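Local coordinates for protein sphingomyelinase C (Streptomyces griseocarneus, PDB 7CNE) that belongs to the endonuclease/exonuclease/phosphatase family and adopts the DNase I-like fold, two mixed beta sheets packed together and flanked by helices, at residues Y15-M20 with R35-A40; G62-A67 with T75-R80; G41-N46 with T103-W108; R169-I174 with L195-H200. All coordinates share one frame; numbering follows the deposited sequence.

Contact 1 of 4, residues Y15-M20 with R35-A40; sequences YNTFLM and REIAAA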
loop_
_atom_site.group_PDB
_atom_site.type_symbol
_atom_site.label_atom_id
_atom_site.label_comp_id
_atom_site.label_asym_id
_atom_site.label_seq_id
_atom_site.Cartn_x
_atom_site.Cartn_y
_atom_site.Cartn_z
ATOM N N TYR A 15 -0.907 4.696 -0.707
ATOM C CA TYR A 15 -1.338 5.408 0.496
ATOM C C TYR A 15 -1.823 4.430 1.554
ATOM O O TYR A 15 -2.769 3.667 1.321
ATOM C CB TYR A 15 -2.448 6.406 0.168
ATOM C CG TYR A 15 -2.819 7.313 1.324
ATOM C CD1 TYR A 15 -1.841 7.996 2.047
ATOM C CD2 TYR A 15 -4.152 7.489 1.691
ATOM C CE1 TYR A 15 -2.189 8.856 3.100
ATOM C CE2 TYR A 15 -4.507 8.329 2.727
ATOM C CZ TYR A 15 -3.532 9.009 3.432
ATOM O OH TYR A 15 -3.923 9.846 4.463
ATOM N N ASN A 16 -1.198 4.474 2.724
ATOM C CA ASN A 16 -1.641 3.692 3.873
ATOM C C ASN A 16 -2.712 4.504 4.597
ATOM O O ASN A 16 -2.411 5.552 5.173
ATOM C CB ASN A 16 -0.459 3.374 4.785
ATOM C CG ASN A 16 -0.843 2.498 5.977
ATOM O OD1 ASN A 16 -1.905 2.676 6.577
ATOM N ND2 ASN A 16 0.037 1.557 6.336
ATOM N N THR A 17 -3.951 4.004 4.593
ATOM C CA THR A 17 -5.116 4.764 5.043
ATOM C C THR A 17 -5.380 4.691 6.541
ATOM O O THR A 17 -6.203 5.466 7.031
ATOM C CB THR A 17 -6.383 4.286 4.334
ATOM O OG1 THR A 17 -6.659 2.932 4.726
ATOM C CG2 THR A 17 -6.233 4.378 2.815
ATOM N N PHE A 18 -4.755 3.765 7.268
ATOM C CA PHE A 18 -4.985 3.612 8.708
ATOM C C PHE A 18 -6.483 3.541 9.035
ATOM O O PHE A 18 -7.002 4.262 9.895
ATOM C CB PHE A 18 -4.302 4.741 9.486
ATOM C CG PHE A 18 -4.324 4.554 10.978
ATOM C CD1 PHE A 18 -3.870 3.374 11.547
ATOM C CD2 PHE A 18 -4.800 5.558 11.811
ATOM C CE1 PHE A 18 -3.885 3.196 12.922
ATOM C CE2 PHE A 18 -4.813 5.389 13.193
ATOM C CZ PHE A 18 -4.362 4.206 13.746
ATOM N N LEU A 19 -7.194 2.669 8.323
ATOM C CA LEU A 19 -8.624 2.479 8.568
ATOM C C LEU A 19 -8.842 1.156 9.297
ATOM O O LEU A 19 -9.328 0.165 8.740
ATOM C CB LEU A 19 -9.406 2.532 7.260
ATOM C CG LEU A 19 -9.437 3.896 6.570
ATOM C CD1 LEU A 19 -10.102 3.743 5.204
ATOM C CD2 LEU A 19 -10.155 4.932 7.439
ATOM N N MET A 20 -8.462 1.161 10.575
ATOM C CA MET A 20 -8.656 -0.015 11.405
ATOM C C MET A 20 -10.145 -0.277 11.594
ATOM O O MET A 20 -10.986 0.625 11.476
ATOM C CB MET A 20 -7.969 0.163 12.758
ATOM C CG MET A 20 -6.474 0.464 12.642
ATOM S SD MET A 20 -5.433 -0.261 13.936
ATOM C CE MET A 20 -5.213 -1.917 13.289
ATOM N N ARG A 35 -13.937 9.318 4.024
ATOM C CA ARG A 35 -14.586 10.281 3.140
ATOM C C ARG A 35 -13.606 11.371 2.724
ATOM O O ARG A 35 -13.515 11.719 1.541
ATOM C CB ARG A 35 -15.816 10.876 3.838
ATOM C CG ARG A 35 -16.664 11.815 2.968
ATOM C CD ARG A 35 -17.975 12.207 3.674
ATOM N NE ARG A 35 -18.989 11.148 3.663
ATOM C CZ ARG A 35 -19.964 11.029 2.757
ATOM N NH1 ARG A 35 -20.070 11.901 1.760
ATOM N NH2 ARG A 35 -20.842 10.031 2.848
ATOM N N GLU A 36 -12.825 11.880 3.673
ATOM C CA GLU A 36 -11.877 12.949 3.369
ATOM C C GLU A 36 -10.721 12.485 2.481
ATOM O O GLU A 36 -10.199 13.277 1.683
ATOM C CB GLU A 36 -11.362 13.537 4.676
ATOM C CG GLU A 36 -12.435 14.351 5.376
ATOM C CD GLU A 36 -13.037 15.393 4.450
ATOM O OE1 GLU A 36 -14.197 15.225 3.995
ATOM O OE2 GLU A 36 -12.326 16.367 4.151
ATOM N N ILE A 37 -10.303 11.221 2.598
ATOM C CA ILE A 37 -9.232 10.715 1.739
ATOM C C ILE A 37 -9.659 10.737 0.275
ATOM O O ILE A 37 -8.885 11.134 -0.604
ATOM C CB ILE A 37 -8.800 9.301 2.182
ATOM C CG1 ILE A 37 -8.024 9.358 3.492
ATOM C CG2 ILE A 37 -7.905 8.660 1.129
ATOM C CD1 ILE A 37 -7.869 7.955 4.163
ATOM N N ALA A 38 -10.892 10.307 -0.020
ATOM C CA ALA A 38 -11.355 10.363 -1.404
ATOM C C ALA A 38 -11.406 11.787 -1.950
ATOM O O ALA A 38 -11.350 11.966 -3.171
ATOM C CB ALA A 38 -12.731 9.711 -1.543
ATOM N N ALA A 39 -11.505 12.804 -1.093
ATOM C CA ALA A 39 -11.565 14.177 -1.577
ATOM C C ALA A 39 -10.218 14.890 -1.548
ATOM O O ALA A 39 -10.115 16.008 -2.074
ATOM C CB ALA A 39 -12.594 14.988 -0.773
ATOM N N ALA A 40 -9.183 14.271 -0.981
ATOM C CA ALA A 40 -7.904 14.952 -0.837
ATOM C C ALA A 40 -7.259 15.201 -2.203
ATOM O O ALA A 40 -7.519 14.502 -3.187
ATOM C CB ALA A 40 -6.960 14.146 0.047
#

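Contact 2 of 4, residues G62-A67 with T75-R80; sequences GLKAAA and TPVVGR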
loop_
_atom_site.group_PDB
_atom_site.type_symbol
_atom_site.label_atom_id
_atom_site.label_comp_id
_atom_site.label_asym_id
_atom_site.label_seq_id
_atom_site.Cartn_x
_atom_site.Cartn_y
_atom_site.Cartn_z
ATOM N N GLY A 62 -17.049 2.359 1.529
ATOM C CA GLY A 62 -17.448 3.721 1.190
ATOM C C GLY A 62 -16.396 4.461 0.381
ATOM O O GLY A 62 -16.724 5.210 -0.548
ATOM N N LEU A 63 -15.120 4.275 0.729
ATOM C CA LEU A 63 -14.036 4.891 -0.034
ATOM C C LEU A 63 -14.006 4.359 -1.464
ATOM O O LEU A 63 -13.855 5.128 -2.427
ATOM C CB LEU A 63 -12.694 4.638 0.672
ATOM C CG LEU A 63 -11.432 5.426 0.263
ATOM C CD1 LEU A 63 -10.322 5.231 1.298
ATOM C CD2 LEU A 63 -10.916 5.005 -1.087
ATOM N N LYS A 64 -14.112 3.037 -1.615
ATOM C CA LYS A 64 -14.128 2.434 -2.944
ATOM C C LYS A 64 -15.302 2.954 -3.765
ATOM O O LYS A 64 -15.153 3.236 -4.963
ATOM C CB LYS A 64 -14.168 0.905 -2.819
ATOM C CG LYS A 64 -12.802 0.283 -2.445
ATOM C CD LYS A 64 -12.897 -1.165 -1.933
ATOM C CE LYS A 64 -13.522 -2.113 -2.940
ATOM N NZ LYS A 64 -12.879 -2.005 -4.278
ATOM N N ALA A 65 -16.474 3.119 -3.130
ATOM C CA ALA A 65 -17.614 3.723 -3.819
ATOM C C ALA A 65 -17.356 5.190 -4.145
ATOM O O ALA A 65 -17.673 5.650 -5.249
ATOM C CB ALA A 65 -18.885 3.585 -2.979
ATOM N N ALA A 66 -16.787 5.944 -3.202
ATOM C CA ALA A 66 -16.522 7.356 -3.464
ATOM C C ALA A 66 -15.529 7.530 -4.603
ATOM O O ALA A 66 -15.596 8.522 -5.340
ATOM C CB ALA A 66 -16.011 8.042 -2.197
ATOM N N ALA A 67 -14.623 6.565 -4.775
ATOM C CA ALA A 67 -13.590 6.605 -5.801
ATOM C C ALA A 67 -14.056 6.074 -7.153
ATOM O O ALA A 67 -13.312 6.207 -8.130
ATOM C CB ALA A 67 -12.372 5.792 -5.332
ATOM N N THR A 75 -10.121 -3.871 -7.327
ATOM C CA THR A 75 -10.071 -5.186 -6.710
ATOM C C THR A 75 -10.848 -5.178 -5.406
ATOM O O THR A 75 -11.072 -4.120 -4.814
ATOM C CB THR A 75 -8.627 -5.587 -6.426
ATOM O OG1 THR A 75 -8.145 -4.851 -5.287
ATOM C CG2 THR A 75 -7.749 -5.316 -7.633
ATOM N N PRO A 76 -11.239 -6.349 -4.905
ATOM C CA PRO A 76 -11.635 -6.440 -3.494
ATOM C C PRO A 76 -10.467 -6.069 -2.586
ATOM O O PRO A 76 -9.325 -5.868 -3.018
ATOM C CB PRO A 76 -12.036 -7.913 -3.317
ATOM C CG PRO A 76 -12.251 -8.442 -4.718
ATOM C CD PRO A 76 -11.292 -7.658 -5.580
ATOM N N VAL A 77 -10.765 -5.962 -1.295
ATOM C CA VAL A 77 -9.700 -5.874 -0.306
ATOM C C VAL A 77 -9.066 -7.250 -0.157
ATOM O O VAL A 77 -9.769 -8.247 0.043
ATOM C CB VAL A 77 -10.242 -5.358 1.037
ATOM C CG1 VAL A 77 -9.120 -5.312 2.074
ATOM C CG2 VAL A 77 -10.872 -3.979 0.864
ATOM N N VAL A 78 -7.736 -7.312 -0.281
ATOM C CA VAL A 78 -7.027 -8.586 -0.227
ATOM C C VAL A 78 -7.339 -9.294 1.083
ATOM O O VAL A 78 -7.281 -8.691 2.163
ATOM C CB VAL A 78 -5.515 -8.365 -0.366
ATOM C CG1 VAL A 78 -4.743 -9.603 0.113
ATOM C CG2 VAL A 78 -5.142 -8.008 -1.804
ATOM N N GLY A 79 -7.684 -10.574 0.989
ATOM C CA GLY A 79 -7.817 -11.420 2.153
ATOM C C GLY A 79 -9.187 -11.458 2.797
ATOM O O GLY A 79 -9.347 -12.165 3.795
ATOM N N ARG A 80 -10.172 -10.707 2.279
ATOM C CA ARG A 80 -11.537 -10.803 2.802
ATOM C C ARG A 80 -12.157 -12.161 2.495
ATOM O O ARG A 80 -12.707 -12.821 3.386
ATOM C CB ARG A 80 -12.412 -9.692 2.221
ATOM C CG ARG A 80 -12.682 -8.551 3.162
ATOM C CD ARG A 80 -13.836 -7.715 2.660
ATOM N NE ARG A 80 -13.587 -6.299 2.887
ATOM C CZ ARG A 80 -14.435 -5.327 2.569
ATOM N NH1 ARG A 80 -15.608 -5.611 2.011
ATOM N NH2 ARG A 80 -14.110 -4.068 2.819
#

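Contact 3 of 4, residues G41-N46 with T103-W108; sequences GFFQGN and TVLSKW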
loop_
_atom_site.group_PDB
_atom_site.type_symbol
_atom_site.label_atom_id
_atom_site.label_comp_id
_atom_site.label_asym_id
_atom_site.label_seq_id
_atom_site.Cartn_x
_atom_site.Cartn_y
_atom_site.Cartn_z
ATOM N N GLY A 41 -6.411 16.229 -2.253
ATOM C CA GLY A 41 -5.739 16.556 -3.502
ATOM C C GLY A 41 -4.898 15.408 -4.030
ATOM O O GLY A 41 -4.916 15.112 -5.230
ATOM N N PHE A 42 -4.174 14.724 -3.139
ATOM C CA PHE A 42 -3.298 13.643 -3.581
ATOM C C PHE A 42 -4.077 12.477 -4.167
ATOM O O PHE A 42 -3.501 11.671 -4.912
ATOM C CB PHE A 42 -2.397 13.161 -2.425
ATOM C CG PHE A 42 -3.140 12.577 -1.239
ATOM C CD1 PHE A 42 -3.633 11.277 -1.272
ATOM C CD2 PHE A 42 -3.289 13.316 -0.066
ATOM C CE1 PHE A 42 -4.299 10.737 -0.181
ATOM C CE2 PHE A 42 -3.949 12.785 1.038
ATOM C CZ PHE A 42 -4.460 11.492 0.986
ATOM N N PHE A 43 -5.369 12.372 -3.853
ATOM C CA PHE A 43 -6.208 11.294 -4.370
ATOM C C PHE A 43 -6.644 11.526 -5.809
ATOM O O PHE A 43 -6.983 10.558 -6.503
ATOM C CB PHE A 43 -7.458 11.127 -3.486
ATOM C CG PHE A 43 -8.088 9.758 -3.571
ATOM C CD1 PHE A 43 -7.584 8.701 -2.828
ATOM C CD2 PHE A 43 -9.186 9.533 -4.393
ATOM C CE1 PHE A 43 -8.163 7.436 -2.897
ATOM C CE2 PHE A 43 -9.767 8.276 -4.480
ATOM C CZ PHE A 43 -9.251 7.220 -3.731
ATOM N N GLN A 44 -6.633 12.773 -6.278
ATOM C CA GLN A 44 -7.136 13.102 -7.607
ATOM C C GLN A 44 -6.038 12.999 -8.647
ATOM O O GLN A 44 -4.865 13.254 -8.368
ATOM C CB GLN A 44 -7.717 14.519 -7.656
ATOM C CG GLN A 44 -8.346 14.989 -6.355
ATOM C CD GLN A 44 -9.517 14.118 -5.939
ATOM O OE1 GLN A 44 -10.245 13.596 -6.789
ATOM N NE2 GLN A 44 -9.691 13.935 -4.625
ATOM N N GLY A 45 -6.438 12.636 -9.862
ATOM C CA GLY A 45 -5.569 12.774 -11.010
ATOM C C GLY A 45 -4.586 11.647 -11.200
ATOM O O GLY A 45 -3.638 11.795 -11.977
ATOM N N ASN A 46 -4.772 10.529 -10.515
ATOM C CA ASN A 46 -3.891 9.392 -10.709
ATOM C C ASN A 46 -4.460 8.436 -11.748
ATOM O O ASN A 46 -5.636 8.488 -12.105
ATOM C CB ASN A 46 -3.667 8.668 -9.380
ATOM C CG ASN A 46 -3.124 9.593 -8.325
ATOM O OD1 ASN A 46 -2.012 10.103 -8.457
ATOM N ND2 ASN A 46 -3.910 9.841 -7.286
ATOM N N THR A 103 -6.204 -2.790 -1.361
ATOM C CA THR A 103 -7.040 -2.787 -2.554
ATOM C C THR A 103 -6.402 -1.897 -3.622
ATOM O O THR A 103 -5.683 -0.942 -3.311
ATOM C CB THR A 103 -8.482 -2.319 -2.226
ATOM O OG1 THR A 103 -9.280 -2.333 -3.416
ATOM C CG2 THR A 103 -8.467 -0.917 -1.652
ATOM N N VAL A 104 -6.646 -2.235 -4.886
ATOM C CA VAL A 104 -6.099 -1.508 -6.029
ATOM C C VAL A 104 -7.258 -0.940 -6.831
ATOM O O VAL A 104 -8.175 -1.682 -7.204
ATOM C CB VAL A 104 -5.227 -2.404 -6.935
ATOM C CG1 VAL A 104 -4.718 -1.605 -8.138
ATOM C CG2 VAL A 104 -4.068 -3.020 -6.148
ATOM N N LEU A 105 -7.193 0.365 -7.116
ATOM C CA LEU A 105 -8.198 1.093 -7.882
ATOM C C LEU A 105 -7.549 1.647 -9.144
ATOM O O LEU A 105 -6.395 2.100 -9.117
ATOM C CB LEU A 105 -8.804 2.257 -7.063
ATOM C CG LEU A 105 -8.922 2.063 -5.543
ATOM C CD1 LEU A 105 -9.397 3.349 -4.816
ATOM C CD2 LEU A 105 -9.839 0.895 -5.211
ATOM N N SER A 106 -8.291 1.642 -10.242
ATOM C CA SER A 106 -7.689 1.952 -11.527
ATOM C C SER A 106 -8.659 2.721 -12.407
ATOM O O SER A 106 -9.834 2.362 -12.507
ATOM C CB SER A 106 -7.252 0.661 -12.232
ATOM O OG SER A 106 -6.716 0.942 -13.504
ATOM N N LYS A 107 -8.142 3.774 -13.040
ATOM C CA LYS A 107 -8.844 4.464 -14.115
ATOM C C LYS A 107 -8.995 3.577 -15.349
ATOM O O LYS A 107 -9.952 3.736 -16.119
ATOM C CB LYS A 107 -8.074 5.755 -14.436
ATOM C CG LYS A 107 -8.450 6.443 -15.720
ATOM C CD LYS A 107 -7.632 7.708 -15.910
ATOM C CE LYS A 107 -8.054 8.414 -17.181
ATOM N NZ LYS A 107 -7.254 9.645 -17.370
ATOM N N TRP A 108 -8.084 2.625 -15.540
ATOM C CA TRP A 108 -7.925 1.773 -16.710
ATOM C C TRP A 108 -8.493 0.380 -16.462
ATOM O O TRP A 108 -8.384 -0.141 -15.350
ATOM C CB TRP A 108 -6.443 1.678 -17.081
ATOM C CG TRP A 108 -5.877 3.057 -17.282
ATOM C CD1 TRP A 108 -5.224 3.831 -16.360
ATOM C CD2 TRP A 108 -5.964 3.841 -18.472
ATOM N NE1 TRP A 108 -4.898 5.056 -16.912
ATOM C CE2 TRP A 108 -5.336 5.080 -18.209
ATOM C CE3 TRP A 108 -6.508 3.618 -19.742
ATOM C CZ2 TRP A 108 -5.234 6.087 -19.174
ATOM C CZ3 TRP A 108 -6.404 4.624 -20.698
ATOM C CH2 TRP A 108 -5.773 5.837 -20.407
#

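Contact 4 of 4, residues R169-I174 with L195-H200; sequences RQFRQI and LNVDSH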
loop_
_atom_site.group_PDB
_atom_site.type_symbol
_atom_site.label_atom_id
_atom_site.label_comp_id
_atom_site.label_asym_id
_atom_site.label_seq_id
_atom_site.Cartn_x
_atom_site.Cartn_y
_atom_site.Cartn_z
ATOM N N ARG A 169 11.550 -12.555 2.625
ATOM C CA ARG A 169 10.834 -13.664 1.999
ATOM C C ARG A 169 9.582 -13.179 1.268
ATOM O O ARG A 169 9.224 -13.718 0.212
ATOM C CB ARG A 169 10.475 -14.718 3.051
ATOM C CG ARG A 169 11.694 -15.524 3.555
ATOM C CD ARG A 169 11.559 -15.954 5.024
ATOM N NE ARG A 169 12.694 -16.790 5.442
ATOM C CZ ARG A 169 13.896 -16.313 5.772
ATOM N NH1 ARG A 169 14.132 -15.002 5.749
ATOM N NH2 ARG A 169 14.868 -17.145 6.140
ATOM N N GLN A 170 8.897 -12.168 1.811
ATOM C CA GLN A 170 7.711 -11.645 1.125
ATOM C C GLN A 170 8.077 -11.027 -0.219
ATOM O O GLN A 170 7.397 -11.261 -1.227
ATOM C CB GLN A 170 6.991 -10.623 2.009
ATOM C CG GLN A 170 6.335 -11.259 3.262
ATOM C CD GLN A 170 5.653 -10.238 4.163
ATOM O OE1 GLN A 170 5.792 -9.024 3.965
ATOM N NE2 GLN A 170 4.902 -10.725 5.155
ATOM N N PHE A 171 9.153 -10.235 -0.257
ATOM C CA PHE A 171 9.584 -9.654 -1.526
ATOM C C PHE A 171 10.001 -10.742 -2.512
ATOM O O PHE A 171 9.709 -10.652 -3.712
ATOM C CB PHE A 171 10.742 -8.671 -1.306
ATOM C CG PHE A 171 10.416 -7.520 -0.384
ATOM C CD1 PHE A 171 9.197 -6.854 -0.473
ATOM C CD2 PHE A 171 11.351 -7.091 0.568
ATOM C CE1 PHE A 171 8.899 -5.768 0.383
ATOM C CE2 PHE A 171 11.068 -6.014 1.424
ATOM C CZ PHE A 171 9.828 -5.356 1.331
ATOM N N ARG A 172 10.684 -11.789 -2.027
ATOM C CA ARG A 172 11.072 -12.870 -2.941
ATOM C C ARG A 172 9.867 -13.696 -3.386
ATOM O O ARG A 172 9.854 -14.213 -4.511
ATOM C CB ARG A 172 12.139 -13.761 -2.298
ATOM C CG ARG A 172 13.491 -13.055 -2.181
ATOM C CD ARG A 172 14.636 -14.002 -1.814
ATOM N NE ARG A 172 15.761 -13.258 -1.262
ATOM C CZ ARG A 172 16.809 -13.800 -0.653
ATOM N NH1 ARG A 172 16.897 -15.123 -0.497
ATOM N NH2 ARG A 172 17.769 -13.006 -0.190
ATOM N N GLN A 173 8.843 -13.820 -2.541
ATOM C CA GLN A 173 7.628 -14.501 -2.974
ATOM C C GLN A 173 6.953 -13.742 -4.111
ATOM O O GLN A 173 6.446 -14.349 -5.064
ATOM C CB GLN A 173 6.659 -14.675 -1.799
ATOM C CG GLN A 173 5.409 -15.496 -2.188
ATOM C CD GLN A 173 4.333 -15.557 -1.099
ATOM O OE1 GLN A 173 4.566 -15.189 0.052
ATOM N NE2 GLN A 173 3.153 -16.037 -1.469
ATOM N N ILE A 174 6.927 -12.409 -4.016
ATOM C CA ILE A 174 6.383 -11.577 -5.086
ATOM C C ILE A 174 7.214 -11.752 -6.350
ATOM O O ILE A 174 6.680 -11.950 -7.449
ATOM C CB ILE A 174 6.335 -10.105 -4.637
ATOM C CG1 ILE A 174 5.243 -9.900 -3.585
ATOM C CG2 ILE A 174 6.144 -9.146 -5.847
ATOM C CD1 ILE A 174 5.390 -8.614 -2.816
ATOM N N LEU A 195 5.952 -0.840 1.976
ATOM C CA LEU A 195 6.863 -1.976 2.025
ATOM C C LEU A 195 7.589 -2.097 3.356
ATOM O O LEU A 195 8.342 -3.058 3.540
ATOM C CB LEU A 195 7.869 -1.913 0.872
ATOM C CG LEU A 195 7.232 -1.649 -0.496
ATOM C CD1 LEU A 195 8.277 -1.674 -1.593
ATOM C CD2 LEU A 195 6.131 -2.675 -0.776
ATOM N N ASN A 196 7.367 -1.164 4.286
ATOM C CA ASN A 196 7.879 -1.256 5.653
ATOM C C ASN A 196 9.397 -1.394 5.686
ATOM O O ASN A 196 9.951 -2.037 6.579
ATOM C CB ASN A 196 7.205 -2.401 6.420
ATOM C CG ASN A 196 6.063 -1.910 7.283
ATOM O OD1 ASN A 196 6.226 -0.950 8.019
ATOM N ND2 ASN A 196 4.895 -2.550 7.182
ATOM N N VAL A 197 10.060 -0.795 4.699
ATOM C CA VAL A 197 11.515 -0.723 4.610
ATOM C C VAL A 197 11.908 0.749 4.552
ATOM O O VAL A 197 11.500 1.469 3.628
ATOM C CB VAL A 197 12.044 -1.466 3.372
ATOM C CG1 VAL A 197 13.548 -1.255 3.224
ATOM C CG2 VAL A 197 11.703 -2.953 3.442
ATOM N N ASP A 198 12.725 1.186 5.507
ATOM C CA ASP A 198 13.172 2.580 5.550
ATOM C C ASP A 198 14.176 2.860 4.436
ATOM O O ASP A 198 15.230 2.217 4.363
ATOM C CB ASP A 198 13.784 2.885 6.914
ATOM C CG ASP A 198 14.134 4.357 7.087
ATOM O OD1 ASP A 198 13.544 5.216 6.397
ATOM O OD2 ASP A 198 15.013 4.647 7.921
ATOM N N SER A 199 13.859 3.840 3.578
ATOM C CA SER A 199 14.749 4.192 2.477
ATOM C C SER A 199 16.099 4.676 2.973
ATOM O O SER A 199 17.083 4.601 2.232
ATOM C CB SER A 199 14.120 5.278 1.592
ATOM O OG SER A 199 14.104 6.526 2.264
ATOM N N HIS A 200 16.164 5.161 4.203
ATOM C CA HIS A 200 17.404 5.661 4.779
ATOM C C HIS A 200 18.252 4.567 5.419
ATOM O O HIS A 200 19.304 4.880 5.983
ATOM C CB HIS A 200 17.080 6.746 5.806
ATOM C CG HIS A 200 16.311 7.895 5.230
ATOM N ND1 HIS A 200 14.940 7.996 5.328
ATOM C CD2 HIS A 200 16.721 8.990 4.544
ATOM C CE1 HIS A 200 14.538 9.102 4.724
ATOM N NE2 HIS A 200 15.599 9.723 4.241
#

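Contact 1 of 4, residues Y15-M20 with R35-A40
Y15 and T17 of strand 12-19 meet I37 of helix 30-39, the first strand and the helix of a beta-alpha-beta unit whose second strand is 48-54. The helix packs on this pair of neighbouring parallel strands within the DNase I-like fold. All direct contact is apolar and buried, and I37 supplies the whole helix side of it. Y15 turns the rim of its ring to the isoleucine: CE2 lies 3.7 Å from I37 CD1. I37 CG1 approaches CE2 in the ring plane, and I37 CG2 lies 4.0 Å from Y15 CD2, off that plane on the side opposite CD1. With CG anti to the backbone N (chi1 -172°), the phenol ring extends from the strand to the helix. I37 CD1 also ends beside T17, 4.0 Å from CB, and the two side chains cross at about a right angle. T17 OG1 is bonded to Q52 O of strand 48-54, and it is the carbon side of the threonine, CB and CG2, that meets I37. The F42 ring also meets Y15, their planes inclined at about 55°. The polar interactions lie within the strand segment or beyond the contact. N16, between the two residues that touch I37, gives its ND2 to D194 and E53, and its side-chain oxygen OD1 accepts from its own chain in an Asx turn. There F18 N meets N16 OD1 at 3.1 Å, nearly along the C=O axis, with an N-H...O angle of 144°.

Contact 2 of 4, residues G62-A67 with T75-R80
K64 on helix 57-66 reaches across to T75, and its ammonium group is bonded to the backbone carbonyl rather than to the threonine side chain. NZ donates to T75 O over 2.8 Å, tilted 32° from the carbonyl plane. The lysine leaves the helix extended and then folds over at its last two torsions, near 59° and 51°, which swings NZ round to meet the carbonyl. The same nitrogen is bonded to Q74 OE1, and T75 O also receives T103 OG1, so both ends of the link have a second partner. T75 points its CB away from the helix. Its hydroxyl is turned along its own chain, where OG1 donates to P76 O at 2.8 Å, and it is also bonded to V104 N. The aliphatic middle of K64 makes a slighter contact with V77, CD lying 4.5 Å from CG2. V77 opens a type II turn ending at R80, with G79 at a positive phi, and a weak bond from R80 N to V77 O closes it. R80 then returns to the same helix through a salt bridge to D61. The loop 75-80 follows edge strand 73-74, with strand 103-106 beside T75 through backbone bonding to V104, while K64 lies over T103 and L105 of that strand. Helix 57-66 thus covers one side of this sheet edge, and T75 and V78 touch strand 131-139 of the other sheet.

Contact 3 of 4, residues G41-N46 with T103-W108
N46 and K107 bring the two backbones closest, their CA atoms 7.8 Å apart, where the loop between helix 30-39 and strand 48-54 passes the end of strand 103-106. The loop is the return connection of a beta-alpha-beta unit in the DNase I-like fold, and 103-106 runs antiparallel beside strand 48-54. At this nearest point N46 O lies only loosely over the base of K107, 4.3 Å from CB. The buried side of the contact is a single apolar meeting, F43 CZ with L105 CD1 at 4.0 Å. A chi1 of -157° turns the F43 ring away from its own backbone N and out toward the strand, where its far carbon reaches the leucine. L105 directs its CB toward the loop, and the two side chains cross at about a right angle. A67 and L63 also touch F43, while K64 and Y71 pack on L105, so the pair belongs to the core between the sheet and helix 57-66. K107 extends its straight chain on the exposed side, and its CG lies 4.0 Å above one face of the W108 ring. Y71 OH is bonded to both F43 O and N46 N, gripping the loop from outside. From within, the N46 amide spans the turn: ND2 donates to F42 O at 3.0 Å, 164° at the hydrogen, with the oxygen 2° out of the amide plane.

Contact 4 of 4, residues R169-I174 with L195-H200
F171 turns the edge of its ring to L195 O and V197 CG2. CZ leads into the loop and lies 3.5 Å from the carbonyl oxygen L195 O, which sits in the plane of the ring. On one flank L195 CB is 4.0 Å from F171 CE1. On the other, V197 CG2 lies 3.7 Å from F171 CE2. The far end of the ring thus meets an aliphatic carbon on each flank, with the carbonyl ahead of it. The ring stands here because CG lies anti to the carbonyl carbon (chi1 -59°), sending it off helix 162-180 toward the loop. M207 of helix 203-211 also packs on both F171 and L195. The contact ends with V197. Farther along, D198, S199 and H200 diverge toward solvent and are held by polar bonds of their own: H200 ND1 donates to D198 OD1 at 3.3 Å, approaching its syn side, and S199 OG is bonded to D245. On the helix, R169 and R172 face outward, R172 forming a salt bridge with D210. N196 ND2 bonds A151 O and a succinic acid molecule probably taken up from the crystallisation liquor. L195 and N196 end a G-D-L-N sequence, a family signature of DNase I-like proteins, directly after a beta-alpha-beta crossover in which helix 162-180 joins parallel strands 142-150 and 188-192.

How the contacts relate
From the N terminus, contact 1 closes a short loop from strand 12-19 to helix 30-39. Contact 3 starts just after it and closes a long loop onto strand 103-106, and contact 2 is nested inside that loop. These three form one cluster, with centres about 12 Å apart: A38 CB meets A66 CB at 3.7 Å between contacts 1 and 2, and T75 N lies 2.9 Å from V104 O between contacts 2 and 3. Together they tie helices 30-39 and 57-66 to one sheet. Contact 4 follows in series on the opposite side of the chain's centre, its centre about 23 Å from that of contact 1, joining helix 162-180 to a loop beyond the second sheet.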